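Local coordinates for protein putative fimbrium subunit Fim1C (Bacteroides uniformis, PDB 4K4K) that is a putative component of the fimbrium tip, part of the cell-surface filaments that mediate bacterial adhesion and biofilm formation, at residues Ala14-Gly20 with Pro131-Val136; Asp36-Tyr41 with Gly52-Tyr56; Tyr76-Asp80 with Gly125-Thr129; His139-Leu144 with Phe243-Ser247; Gln171-Thr175 with Val186-Thr190. All blocks are in the same frame, centred on the assembly; numbering follows the deposited sequence.

All five contacts belong to a fimbrillin-like, all-beta chain without helices. Contacts 1 and 2 meet in one apolar core: Ile-40 of contact 2 reaches Leu-15, Ala-17 and Phe-135 of contact 1. Contact 3 lies at the surface beside contact 1, where Phe-77 packs on Pro-131 and Leu-15, and it relies on one ring, one lysine and a water instead of a strand ladder. Contacts 1 and 4 both use strand 132-150, with centres about 25 Å apart, and in both the neighbouring strand runs parallel to it. Contact 4, near the centre of the chain, joins a beta turn to the strand by backbone hydrogen bonds and buried side chains; contact 5 is a surface contact, largely polar and hydrated.

Contact 1. Residues Ala14-Gly20 with Pro131-Val136; sequences ALEATSG and PKVAFV
Two short parallel strands, 16-18 and 132-134, lie side by side in the mixed sheet of this fimbrillin-like fold, their axes 4.8 Å apart and inclined by 17°. Glu-16 pairs with Lys-132, Ala-17 with Val-133 and Thr-18 with Ala-134, with CA-CA distances of 4.7, 5.1 and 4.8 Å. The backbone ladder runs Glu-16 N to Pro-131 O (2.9 Å), Val-133 N to Glu-16 O (2.9 Å), Thr-18 N to Val-133 O (3.0 Å) and Phe-135 N to Thr-18 O (2.8 Å); Glu-16 and Thr-18 each bond to the residues before and after their partner, the parallel pattern. Ala-17 and Val-133 share the inner face. There Leu-15 (chi1 t, chi2 p) brings CD1 to 3.5 Å from CG2 of Val-133 (chi1 t). Ile-40 of strand 37-44 and Phe-86 of strand 84-90 cover this apolar patch. On the opposite face Glu-16 (m, t) lies along Lys-132 (m, t), OE1 standing 3.4 Å from CG, while the lysine's end leads away; Thr-18 takes chi1 p, with OG1 3.8 Å from Ala-134 CB. Ser-19 (chi1 p) turns its OG to Glu-63 O and Trp-32 NE1. On the inner face, Phe-135 (chi1 m, chi2 -76°) presents its ring edge to Ala-17, whose CB stands 3.9 Å from Phe-135 CE2.

Contact 2. Residues Asp36-Tyr41 with Gly52-Tyr56; sequences DAIGIY and GNRKY
A G1 beta bulge in strand 47-57 opens the contact, at the start of the pairing of 37-41 with 54-56: Asn-53 and Arg-54 both face Ile-40, and Asn-53 adopts the left-handed conformation (phi/psi 51/50). Beyond it the strands are antiparallel, with axes 4.7 Å apart and directions 141° apart. Ile-38 with Tyr-56 and Ile-40 with Arg-54 are hydrogen-bonded pairs, flanking the non-hydrogen-bonded pair Gly-39 with Lys-55. Ile-38 N bonds to Tyr-56 O (2.8 Å), Tyr-56 N to Ile-38 O (3.0 Å), Ile-40 N to Arg-54 O (2.9 Å) and Arg-54 N to Ile-40 O (2.8 Å). Glycine suits position 39, because a CB there would collide with Asn-53 OD1, and suits position 52, where a CB would strike the Tyr-41 ring. That ring (chi1 m, chi2 71°) lays one face over the Gly-52 to Asn-53 peptide, CZ lying 3.3 Å from Asn-53 N. On the other face of the sheet Ile-40 (m, t) sets CD1 over the Tyr-56 ring (chi1 m, chi2 68°), a CH-pi contact 3.6 Å from its centroid, and Ile-38 (p, t) places CG1 3.9 Å from Tyr-56 CB. Asn-53 is anchored by Tyr-89 OH and Arg-93 O. This hairpin of strands 37-44 and 47-57 is extended by strand 84-90 along the edge of 37-44, while Phe-135 and Phe-137 of strand 132-150 pack on its Ile-40 and Ile-38.

Contact 3. Residues Tyr76-Asp80 with Gly125-Thr129; sequences YFPVD and GKDKT
Phe-77 overlaps the turn at Asp-127: its ring (chi1 m, chi2 -89°) carries Asp-127 O over one face and meets Lys-126 O at its edge, with CD1 3.5 Å from Asp-127 C and CE1 3.7 Å from Lys-126 CB. Its CA-to-CB bond points toward the partner segment, and Phe-77 CB comes within 3.8 Å of Lys-128 CB. The nearest CA atoms, those of Phe-77 and Lys-128, are 5.3 Å apart; residues 76-80 have no regular secondary structure, so no strand ladder forms here. After extended Phe-77 and Pro-78 (psi 149° and 132°), the chain bends at Val-79 (-63/-27). A water joins the two backbones, donating to Pro-78 O at 2.9 Å and accepting from Lys-128 N at 3.0 Å. The Lys-128 side chain (chi1 p, chi2 t, chi3 -103°, chi4 t) runs alongside, its CD 3.6 Å from Pro-78 O. Lys-128 NZ donates a long hydrogen bond of 3.3 Å to Val-79 O. An Asx turn shapes the other segment: Asp-127 (chi1 p) accepts through OD1 from Thr-129 N at 2.8 Å and from Thr-129 OG1 at 2.6 Å. The contact thus ties the loop leading to strand 84-90 to the turn that follows strand 118-126; Phe-77 also meets Phe-86 of strand 84-90 and Pro-131, just ahead of strand 132-150.

Contact 4. Residues His139-Leu144 with Phe243-Ser247; sequences HKLVKL and FVAGS
Phe-243 (chi1 m, chi2 -30°) directs its CA-to-CB bond toward 139-144, its CB 4.1 Å from Val-142 CG2 and its CZ 3.8 Å from CD2 of Leu-144 (m, t). The CA-to-CB bond of Val-244 points away, but its O lies 3.4 Å from CG2 of Val-142 (chi1 t) and accepts from Ser-247 OG at 2.9 Å. Ala-245 (-51/143) follows, its CB 3.4 Å from Lys-140 O, and Gly-246 (73/17) completes the central pair of a type II beta turn, 244-247, that leads into strand 247-256, a parallel neighbour of strand 132-150 in the fimbrillin-like sheet. The positive phi favours glycine, and a CB would sit tightly against His-139 O, which is 3.1 Å from Gly-246 CA. Gly-246 N donates to Leu-141 O at 2.8 Å. At Ser-247 (chi1 m) the parallel pairing takes over, Lys-143 N donating to Ser-247 O at 3.0 Å. Tyr-249 and Val-207 pack beside Phe-243.

Contact 5. Residues Gln171-Thr175 with Val186-Thr190; sequences QTAAT and VTTGT
Residues 171-175 and 186-189 run obliquely antiparallel, their end-to-end directions 128° apart, and meet in a single non-hydrogen-bonded pair, Ala-174 with Val-186, at a CA-CA distance of 4.1 Å. Thr-187 N donates to Ala-173 O at 3.0 Å; beyond this the backbones separate, Gln-171 and Thr-188 having their CA atoms 6.4 Å apart. Gln-171 (chi1 m, chi2 m, chi3 -27°) spans the gap with its amide: OE1 accepts from Gly-189 N at 2.8 Å, while NE2 donates to Gly-189 O at 3.3 Å. Two waters occupy the opening: one accepts from Ala-173 N (3.0 Å) and lies 2.8 Å from Gln-171 OE1 and 2.7 Å from Thr-187 O; the other accepts from Thr-172 N (2.9 Å) and lies 2.8 Å from Thr-190 O. Val-186 (chi1 t) sets CG1 3.7 Å from Gln-171 CB, and Thr-187 (chi1 p) places CG2 4.0 Å from Thr-175 CG2. Here the antiparallel pairing of strands 164-177 and 185-186 in the fimbrillin-like beta fold frays at the surface.

Contact 1. Residues Ala14-Gly20 with Pro131-Val136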
# COMPACT_ATOMS: atom_id res chain seq x y z
N ALA A 14 3.23 -12.78 26.68
CA ALA A 14 3.45 -11.84 25.62
C ALA A 14 2.54 -12.12 24.43
O ALA A 14 2.18 -13.26 24.15
CB ALA A 14 4.90 -11.93 25.18
N LEU A 15 2.24 -11.07 23.68
CA LEU A 15 1.51 -11.21 22.43
C LEU A 15 2.31 -12.10 21.45
O LEU A 15 3.53 -11.93 21.30
CB LEU A 15 1.34 -9.80 21.81
CG LEU A 15 0.81 -9.75 20.37
CD1 LEU A 15 -0.65 -10.24 20.29
CD2 LEU A 15 0.93 -8.33 19.83
N GLU A 16 1.63 -13.03 20.76
CA GLU A 16 2.26 -13.86 19.74
C GLU A 16 1.65 -13.42 18.40
O GLU A 16 0.57 -13.88 18.02
CB GLU A 16 2.06 -15.36 20.00
CG GLU A 16 2.72 -15.84 21.29
CD GLU A 16 2.49 -17.29 21.65
OE1 GLU A 16 1.96 -18.06 20.81
OE2 GLU A 16 2.84 -17.67 22.80
N ALA A 17 2.33 -12.50 17.72
CA ALA A 17 1.82 -11.89 16.50
C ALA A 17 2.33 -12.55 15.25
O ALA A 17 3.52 -12.78 15.12
CB ALA A 17 2.18 -10.41 16.46
N THR A 18 1.40 -12.77 14.29
CA THR A 18 1.68 -13.28 12.94
C THR A 18 0.85 -12.49 11.92
O THR A 18 -0.08 -11.79 12.31
CB THR A 18 1.38 -14.77 12.82
OG1 THR A 18 -0.01 -14.99 13.14
CG2 THR A 18 2.29 -15.64 13.68
N SER A 19 1.19 -12.59 10.63
CA SER A 19 0.42 -11.94 9.56
C SER A 19 -0.53 -12.95 8.85
O SER A 19 -1.10 -12.64 7.79
CB SER A 19 1.36 -11.32 8.54
OG SER A 19 2.12 -12.33 7.91
N GLY A 20 -0.67 -14.13 9.44
CA GLY A 20 -1.51 -15.21 8.92
C GLY A 20 -3.00 -14.90 8.95
O GLY A 20 -3.54 -14.38 7.98
N PRO A 131 -2.97 -16.13 23.41
CA PRO A 131 -2.28 -14.88 23.06
C PRO A 131 -1.90 -14.76 21.58
O PRO A 131 -1.14 -13.87 21.21
CB PRO A 131 -1.02 -14.97 23.93
CG PRO A 131 -0.71 -16.45 23.93
CD PRO A 131 -2.05 -17.11 24.04
N LYS A 132 -2.37 -15.69 20.74
CA LYS A 132 -2.01 -15.65 19.31
C LYS A 132 -2.94 -14.72 18.55
O LYS A 132 -4.17 -14.87 18.62
CB LYS A 132 -2.05 -17.06 18.69
CG LYS A 132 -1.14 -18.09 19.38
CD LYS A 132 -1.34 -19.48 18.78
CE LYS A 132 -2.18 -20.44 19.60
NZ LYS A 132 -2.78 -21.50 18.74
N VAL A 133 -2.37 -13.75 17.85
CA VAL A 133 -3.14 -12.80 17.04
C VAL A 133 -2.61 -12.88 15.62
O VAL A 133 -1.42 -12.60 15.39
CB VAL A 133 -3.10 -11.34 17.60
CG1 VAL A 133 -3.81 -10.37 16.66
CG2 VAL A 133 -3.70 -11.26 19.01
N ALA A 134 -3.49 -13.22 14.67
CA ALA A 134 -3.13 -13.27 13.26
C ALA A 134 -3.66 -12.02 12.60
O ALA A 134 -4.88 -11.84 12.51
CB ALA A 134 -3.71 -14.53 12.62
N PHE A 135 -2.77 -11.08 12.27
CA PHE A 135 -3.15 -9.83 11.63
C PHE A 135 -3.34 -10.04 10.13
O PHE A 135 -2.46 -10.58 9.46
CB PHE A 135 -2.09 -8.74 11.89
CG PHE A 135 -2.03 -8.29 13.34
CD1 PHE A 135 -3.01 -7.45 13.87
CD2 PHE A 135 -0.99 -8.70 14.17
CE1 PHE A 135 -2.92 -6.99 15.20
CE2 PHE A 135 -0.93 -8.28 15.51
CZ PHE A 135 -1.89 -7.40 16.01
N VAL A 136 -4.47 -9.60 9.59
CA VAL A 136 -4.73 -9.69 8.16
C VAL A 136 -4.68 -8.27 7.63
O VAL A 136 -5.55 -7.47 7.94
CB VAL A 136 -6.07 -10.40 7.86
CG1 VAL A 136 -6.39 -10.39 6.37
CG2 VAL A 136 -6.07 -11.83 8.41

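Contact 2. Residues Asp36-Tyr41 with Gly52-Tyr56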
# COMPACT_ATOMS: atom_id res chain seq x y z
N ASP A 36 11.02 -5.67 7.77
CA ASP A 36 9.72 -4.98 7.64
C ASP A 36 9.12 -4.81 9.03
O ASP A 36 9.14 -5.75 9.83
CB ASP A 36 8.74 -5.77 6.75
CG ASP A 36 8.73 -5.40 5.26
OD1 ASP A 36 9.40 -4.41 4.88
OD2 ASP A 36 8.02 -6.09 4.49
N ALA A 37 8.65 -3.60 9.33
CA ALA A 37 8.15 -3.28 10.67
C ALA A 37 6.70 -2.79 10.65
O ALA A 37 6.27 -2.09 9.71
CB ALA A 37 9.06 -2.24 11.32
N ILE A 38 5.95 -3.20 11.67
CA ILE A 38 4.55 -2.80 11.85
C ILE A 38 4.43 -2.13 13.23
O ILE A 38 5.26 -2.37 14.10
CB ILE A 38 3.56 -3.99 11.70
CG1 ILE A 38 3.80 -5.08 12.79
CG2 ILE A 38 3.70 -4.60 10.28
CD1 ILE A 38 2.72 -6.16 12.87
N GLY A 39 3.38 -1.34 13.40
CA GLY A 39 3.06 -0.72 14.68
C GLY A 39 1.82 -1.42 15.21
O GLY A 39 0.84 -1.55 14.48
N ILE A 40 1.86 -1.91 16.45
CA ILE A 40 0.71 -2.61 17.06
C ILE A 40 0.21 -1.82 18.22
O ILE A 40 1.01 -1.27 19.01
CB ILE A 40 1.09 -4.06 17.50
CG1 ILE A 40 1.73 -4.87 16.33
CG2 ILE A 40 -0.12 -4.82 18.11
CD1 ILE A 40 2.11 -6.37 16.65
N TYR A 41 -1.12 -1.84 18.40
CA TYR A 41 -1.80 -1.28 19.57
C TYR A 41 -2.62 -2.35 20.22
O TYR A 41 -3.35 -3.08 19.52
CB TYR A 41 -2.75 -0.13 19.20
CG TYR A 41 -2.09 1.12 18.67
CD1 TYR A 41 -1.50 1.14 17.41
CD2 TYR A 41 -2.17 2.33 19.37
CE1 TYR A 41 -0.90 2.29 16.90
CE2 TYR A 41 -1.62 3.50 18.85
CZ TYR A 41 -0.99 3.48 17.61
OH TYR A 41 -0.44 4.64 17.12
N GLY A 52 1.13 3.05 22.92
CA GLY A 52 0.60 2.57 21.64
C GLY A 52 1.72 2.45 20.63
O GLY A 52 2.89 2.73 20.95
N ASN A 53 1.39 2.07 19.38
CA ASN A 53 2.36 2.06 18.29
C ASN A 53 3.65 1.31 18.65
O ASN A 53 4.78 1.82 18.48
CB ASN A 53 2.70 3.53 17.89
CG ASN A 53 3.49 3.62 16.61
OD1 ASN A 53 3.36 2.77 15.72
ND2 ASN A 53 4.34 4.64 16.49
N ARG A 54 3.48 0.08 19.17
CA ARG A 54 4.58 -0.78 19.57
C ARG A 54 5.27 -1.35 18.33
O ARG A 54 4.60 -1.92 17.48
CB ARG A 54 4.06 -1.91 20.48
CG ARG A 54 3.34 -1.42 21.74
CD ARG A 54 4.29 -1.10 22.87
NE ARG A 54 3.59 -0.75 24.10
CZ ARG A 54 3.56 -1.49 25.20
NH1 ARG A 54 4.21 -2.65 25.25
NH2 ARG A 54 2.91 -1.07 26.27
N LYS A 55 6.59 -1.19 18.21
CA LYS A 55 7.31 -1.66 17.03
C LYS A 55 7.53 -3.16 17.04
O LYS A 55 8.14 -3.69 17.97
CB LYS A 55 8.67 -0.94 16.91
CG LYS A 55 9.42 -1.26 15.63
CD LYS A 55 10.83 -0.66 15.63
CE LYS A 55 11.48 -0.77 14.28
NZ LYS A 55 12.81 -0.10 14.29
N TYR A 56 7.05 -3.83 15.99
CA TYR A 56 7.23 -5.27 15.77
C TYR A 56 7.84 -5.47 14.40
O TYR A 56 7.42 -4.79 13.45
CB TYR A 56 5.89 -6.01 15.89
CG TYR A 56 5.52 -6.37 17.30
CD1 TYR A 56 5.20 -5.39 18.24
CD2 TYR A 56 5.40 -7.71 17.69
CE1 TYR A 56 4.88 -5.73 19.56
CE2 TYR A 56 5.05 -8.06 18.99
CZ TYR A 56 4.76 -7.07 19.91
OH TYR A 56 4.47 -7.43 21.21

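Contact 3. Residues Tyr76-Asp80 with Gly125-Thr129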
# COMPACT_ATOMS: atom_id res chain seq x y z
N TYR A 76 2.27 -7.21 26.61
CA TYR A 76 1.87 -8.32 27.50
C TYR A 76 0.40 -8.26 27.77
O TYR A 76 -0.14 -7.18 28.00
CB TYR A 76 2.61 -8.26 28.85
CG TYR A 76 4.10 -8.49 28.70
CD1 TYR A 76 4.62 -9.78 28.65
CD2 TYR A 76 4.98 -7.42 28.56
CE1 TYR A 76 5.99 -10.00 28.48
CE2 TYR A 76 6.34 -7.63 28.38
CZ TYR A 76 6.85 -8.92 28.37
OH TYR A 76 8.20 -9.09 28.18
N PHE A 77 -0.24 -9.44 27.79
CA PHE A 77 -1.67 -9.50 28.11
C PHE A 77 -1.93 -9.17 29.57
O PHE A 77 -1.06 -9.47 30.41
CB PHE A 77 -2.21 -10.88 27.78
CG PHE A 77 -2.53 -11.02 26.31
CD1 PHE A 77 -3.79 -10.68 25.82
CD2 PHE A 77 -1.58 -11.50 25.42
CE1 PHE A 77 -4.09 -10.83 24.47
CE2 PHE A 77 -1.86 -11.60 24.06
CZ PHE A 77 -3.12 -11.26 23.59
N PRO A 78 -3.11 -8.57 29.89
CA PRO A 78 -3.44 -8.31 31.32
C PRO A 78 -3.36 -9.61 32.15
O PRO A 78 -3.91 -10.66 31.76
CB PRO A 78 -4.88 -7.79 31.26
CG PRO A 78 -5.04 -7.23 29.87
CD PRO A 78 -4.20 -8.14 28.99
N VAL A 79 -2.68 -9.53 33.30
CA VAL A 79 -2.52 -10.68 34.17
C VAL A 79 -3.90 -11.19 34.72
O VAL A 79 -4.03 -12.38 34.97
CB VAL A 79 -1.51 -10.42 35.33
CG1 VAL A 79 -2.04 -9.37 36.32
CG2 VAL A 79 -1.18 -11.72 36.03
N ASP A 80 -4.91 -10.30 34.82
CA ASP A 80 -6.24 -10.69 35.31
C ASP A 80 -7.03 -11.56 34.28
O ASP A 80 -8.18 -11.93 34.56
CB ASP A 80 -7.05 -9.45 35.73
CG ASP A 80 -7.45 -8.47 34.64
OD1 ASP A 80 -7.16 -8.74 33.46
OD2 ASP A 80 -8.08 -7.44 34.97
N GLY A 125 -11.28 -9.41 21.41
CA GLY A 125 -11.48 -10.35 22.52
C GLY A 125 -10.42 -11.40 22.75
O GLY A 125 -10.74 -12.56 23.00
N LYS A 126 -9.15 -10.97 22.72
CA LYS A 126 -8.04 -11.87 23.03
C LYS A 126 -7.62 -11.71 24.48
O LYS A 126 -7.63 -10.61 25.01
CB LYS A 126 -6.85 -11.58 22.10
CG LYS A 126 -7.14 -11.89 20.62
CD LYS A 126 -7.02 -13.39 20.37
CE LYS A 126 -7.46 -13.87 19.01
NZ LYS A 126 -7.16 -15.33 18.86
N ASP A 127 -7.17 -12.79 25.09
CA ASP A 127 -6.67 -12.72 26.45
C ASP A 127 -5.43 -13.63 26.61
O ASP A 127 -5.04 -14.32 25.67
CB ASP A 127 -7.77 -13.04 27.46
CG ASP A 127 -8.35 -14.43 27.30
OD1 ASP A 127 -7.58 -15.40 27.31
OD2 ASP A 127 -9.57 -14.53 27.09
N LYS A 128 -4.83 -13.65 27.81
CA LYS A 128 -3.62 -14.44 28.07
C LYS A 128 -3.80 -15.95 27.86
O LYS A 128 -2.80 -16.63 27.70
CB LYS A 128 -3.08 -14.15 29.48
CG LYS A 128 -3.96 -14.67 30.61
CD LYS A 128 -3.46 -14.23 31.98
CE LYS A 128 -2.74 -15.33 32.71
NZ LYS A 128 -2.11 -14.84 33.97
N THR A 129 -5.04 -16.49 27.82
CA THR A 129 -5.24 -17.94 27.63
C THR A 129 -5.13 -18.31 26.14
O THR A 129 -4.99 -19.48 25.81
CB THR A 129 -6.57 -18.43 28.23
OG1 THR A 129 -7.64 -17.95 27.41
CG2 THR A 129 -6.76 -18.00 29.68
O HOH W 1 -5.50 -11.26 29.44

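Contact 4. Residues His139-Leu144 with Phe243-Ser247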
# COMPACT_ATOMS: atom_id res chain seq x y z
N HIS A 139 -4.38 -3.25 1.84
CA HIS A 139 -3.79 -2.00 1.36
C HIS A 139 -4.83 -0.88 1.42
O HIS A 139 -5.98 -1.09 1.01
CB HIS A 139 -3.32 -2.17 -0.09
CG HIS A 139 -2.30 -3.25 -0.29
ND1 HIS A 139 -0.94 -2.98 -0.21
CD2 HIS A 139 -2.47 -4.55 -0.62
CE1 HIS A 139 -0.33 -4.13 -0.49
NE2 HIS A 139 -1.21 -5.10 -0.74
N LYS A 140 -4.43 0.29 1.92
CA LYS A 140 -5.36 1.45 2.04
C LYS A 140 -5.33 2.35 0.79
O LYS A 140 -6.23 3.19 0.61
CB LYS A 140 -5.02 2.28 3.29
CG LYS A 140 -5.19 1.47 4.59
CD LYS A 140 -6.66 1.12 4.87
CE LYS A 140 -6.74 0.12 6.01
NZ LYS A 140 -8.15 -0.20 6.35
N LEU A 141 -4.32 2.14 -0.10
CA LEU A 141 -4.16 2.95 -1.31
C LEU A 141 -4.44 2.10 -2.55
O LEU A 141 -5.13 1.09 -2.46
CB LEU A 141 -2.80 3.65 -1.34
CG LEU A 141 -2.43 4.40 -0.00
CD1 LEU A 141 -1.02 5.02 -0.11
CD2 LEU A 141 -3.47 5.46 0.37
N VAL A 142 -3.99 2.56 -3.72
CA VAL A 142 -4.32 1.93 -5.00
C VAL A 142 -3.04 1.62 -5.78
O VAL A 142 -2.17 2.48 -5.87
CB VAL A 142 -5.25 2.88 -5.80
CG1 VAL A 142 -5.51 2.37 -7.23
CG2 VAL A 142 -6.57 3.13 -5.05
N LYS A 143 -2.94 0.41 -6.34
CA LYS A 143 -1.78 0.02 -7.10
C LYS A 143 -2.07 0.11 -8.60
O LYS A 143 -3.11 -0.36 -9.06
CB LYS A 143 -1.36 -1.42 -6.73
CG LYS A 143 -0.13 -1.98 -7.49
CD LYS A 143 1.15 -1.36 -7.03
CE LYS A 143 2.35 -1.94 -7.75
NZ LYS A 143 3.62 -1.50 -7.13
N LEU A 144 -1.13 0.70 -9.34
CA LEU A 144 -1.19 0.74 -10.82
C LEU A 144 -0.09 -0.17 -11.33
O LEU A 144 1.06 -0.04 -10.92
CB LEU A 144 -1.04 2.16 -11.39
CG LEU A 144 -1.98 3.24 -10.82
CD1 LEU A 144 -1.72 4.58 -11.51
CD2 LEU A 144 -3.46 2.83 -10.93
N PHE A 243 -10.86 5.05 -8.74
CA PHE A 243 -9.76 4.26 -8.16
C PHE A 243 -10.22 3.84 -6.77
O PHE A 243 -10.35 4.70 -5.88
CB PHE A 243 -8.45 5.07 -8.10
CG PHE A 243 -7.67 5.22 -9.39
CD1 PHE A 243 -7.72 4.24 -10.38
CD2 PHE A 243 -6.80 6.29 -9.57
CE1 PHE A 243 -6.96 4.36 -11.55
CE2 PHE A 243 -6.02 6.41 -10.74
CZ PHE A 243 -6.10 5.44 -11.71
N VAL A 244 -10.50 2.54 -6.57
CA VAL A 244 -11.00 2.00 -5.30
C VAL A 244 -9.85 1.54 -4.40
O VAL A 244 -9.02 0.74 -4.83
CB VAL A 244 -12.03 0.86 -5.57
CG1 VAL A 244 -12.48 0.19 -4.27
CG2 VAL A 244 -13.22 1.39 -6.37
N ALA A 245 -9.83 1.99 -3.13
CA ALA A 245 -8.82 1.60 -2.15
C ALA A 245 -8.68 0.08 -2.08
O ALA A 245 -9.69 -0.63 -2.15
CB ALA A 245 -9.18 2.14 -0.77
N GLY A 246 -7.45 -0.40 -1.91
CA GLY A 246 -7.13 -1.81 -1.78
C GLY A 246 -7.23 -2.60 -3.07
O GLY A 246 -7.23 -3.83 -3.02
N SER A 247 -7.25 -1.90 -4.22
CA SER A 247 -7.35 -2.53 -5.54
C SER A 247 -6.07 -2.34 -6.34
O SER A 247 -5.30 -1.40 -6.10
CB SER A 247 -8.51 -1.95 -6.34
OG SER A 247 -9.70 -1.94 -5.56

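Contact 5. Residues Gln171-Thr175 with Val186-Thr190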
# COMPACT_ATOMS: atom_id res chain seq x y z
N GLN A 171 -4.01 13.85 -6.57
CA GLN A 171 -3.94 14.33 -5.19
C GLN A 171 -2.79 13.51 -4.60
O GLN A 171 -2.64 12.34 -4.96
CB GLN A 171 -5.26 14.12 -4.44
CG GLN A 171 -6.37 15.08 -4.89
CD GLN A 171 -6.08 16.54 -4.61
OE1 GLN A 171 -5.34 16.90 -3.69
NE2 GLN A 171 -6.64 17.42 -5.42
N THR A 172 -1.95 14.11 -3.74
CA THR A 172 -0.80 13.36 -3.24
C THR A 172 -0.77 13.21 -1.71
O THR A 172 0.04 12.42 -1.20
CB THR A 172 0.51 14.01 -3.71
OG1 THR A 172 0.56 15.36 -3.22
CG2 THR A 172 0.69 13.97 -5.24
N ALA A 173 -1.66 13.91 -0.98
CA ALA A 173 -1.70 13.84 0.49
C ALA A 173 -2.99 13.20 1.03
O ALA A 173 -4.08 13.52 0.58
CB ALA A 173 -1.56 15.25 1.07
N ALA A 174 -2.84 12.34 2.02
CA ALA A 174 -3.98 11.72 2.69
C ALA A 174 -3.64 11.42 4.15
O ALA A 174 -2.48 11.52 4.53
CB ALA A 174 -4.41 10.43 1.95
N THR A 175 -4.64 11.09 4.96
CA THR A 175 -4.48 10.72 6.35
C THR A 175 -5.18 9.41 6.61
O THR A 175 -6.10 9.03 5.89
CB THR A 175 -5.02 11.80 7.32
OG1 THR A 175 -6.44 11.93 7.16
CG2 THR A 175 -4.32 13.18 7.13
N VAL A 186 -8.48 11.57 1.76
CA VAL A 186 -7.66 12.45 0.94
C VAL A 186 -7.80 13.89 1.46
O VAL A 186 -8.92 14.35 1.73
CB VAL A 186 -8.02 12.35 -0.57
CG1 VAL A 186 -7.18 13.31 -1.40
CG2 VAL A 186 -7.86 10.92 -1.06
N THR A 187 -6.67 14.58 1.66
CA THR A 187 -6.69 15.99 2.10
C THR A 187 -6.33 16.79 0.87
O THR A 187 -5.18 16.78 0.43
CB THR A 187 -5.79 16.22 3.30
OG1 THR A 187 -4.48 15.81 2.95
CG2 THR A 187 -6.29 15.48 4.55
N THR A 188 -7.33 17.38 0.24
CA THR A 188 -7.16 18.06 -1.06
C THR A 188 -6.12 19.17 -1.01
O THR A 188 -5.95 19.86 -0.01
CB THR A 188 -8.49 18.55 -1.60
OG1 THR A 188 -9.04 19.52 -0.70
CG2 THR A 188 -9.47 17.39 -1.88
N GLY A 189 -5.36 19.23 -2.09
CA GLY A 189 -4.29 20.19 -2.29
C GLY A 189 -4.16 20.44 -3.78
O GLY A 189 -5.10 20.18 -4.55
N THR A 190 -3.01 20.91 -4.19
CA THR A 190 -2.81 21.16 -5.62
C THR A 190 -2.51 19.82 -6.30
O THR A 190 -1.77 19.00 -5.75
CB THR A 190 -1.77 22.27 -5.87
OG1 THR A 190 -1.55 22.38 -7.28
CG2 THR A 190 -0.45 22.06 -5.12
O HOH W 2 -3.73 15.92 -1.67
O HOH W 3 -1.85 17.01 -3.72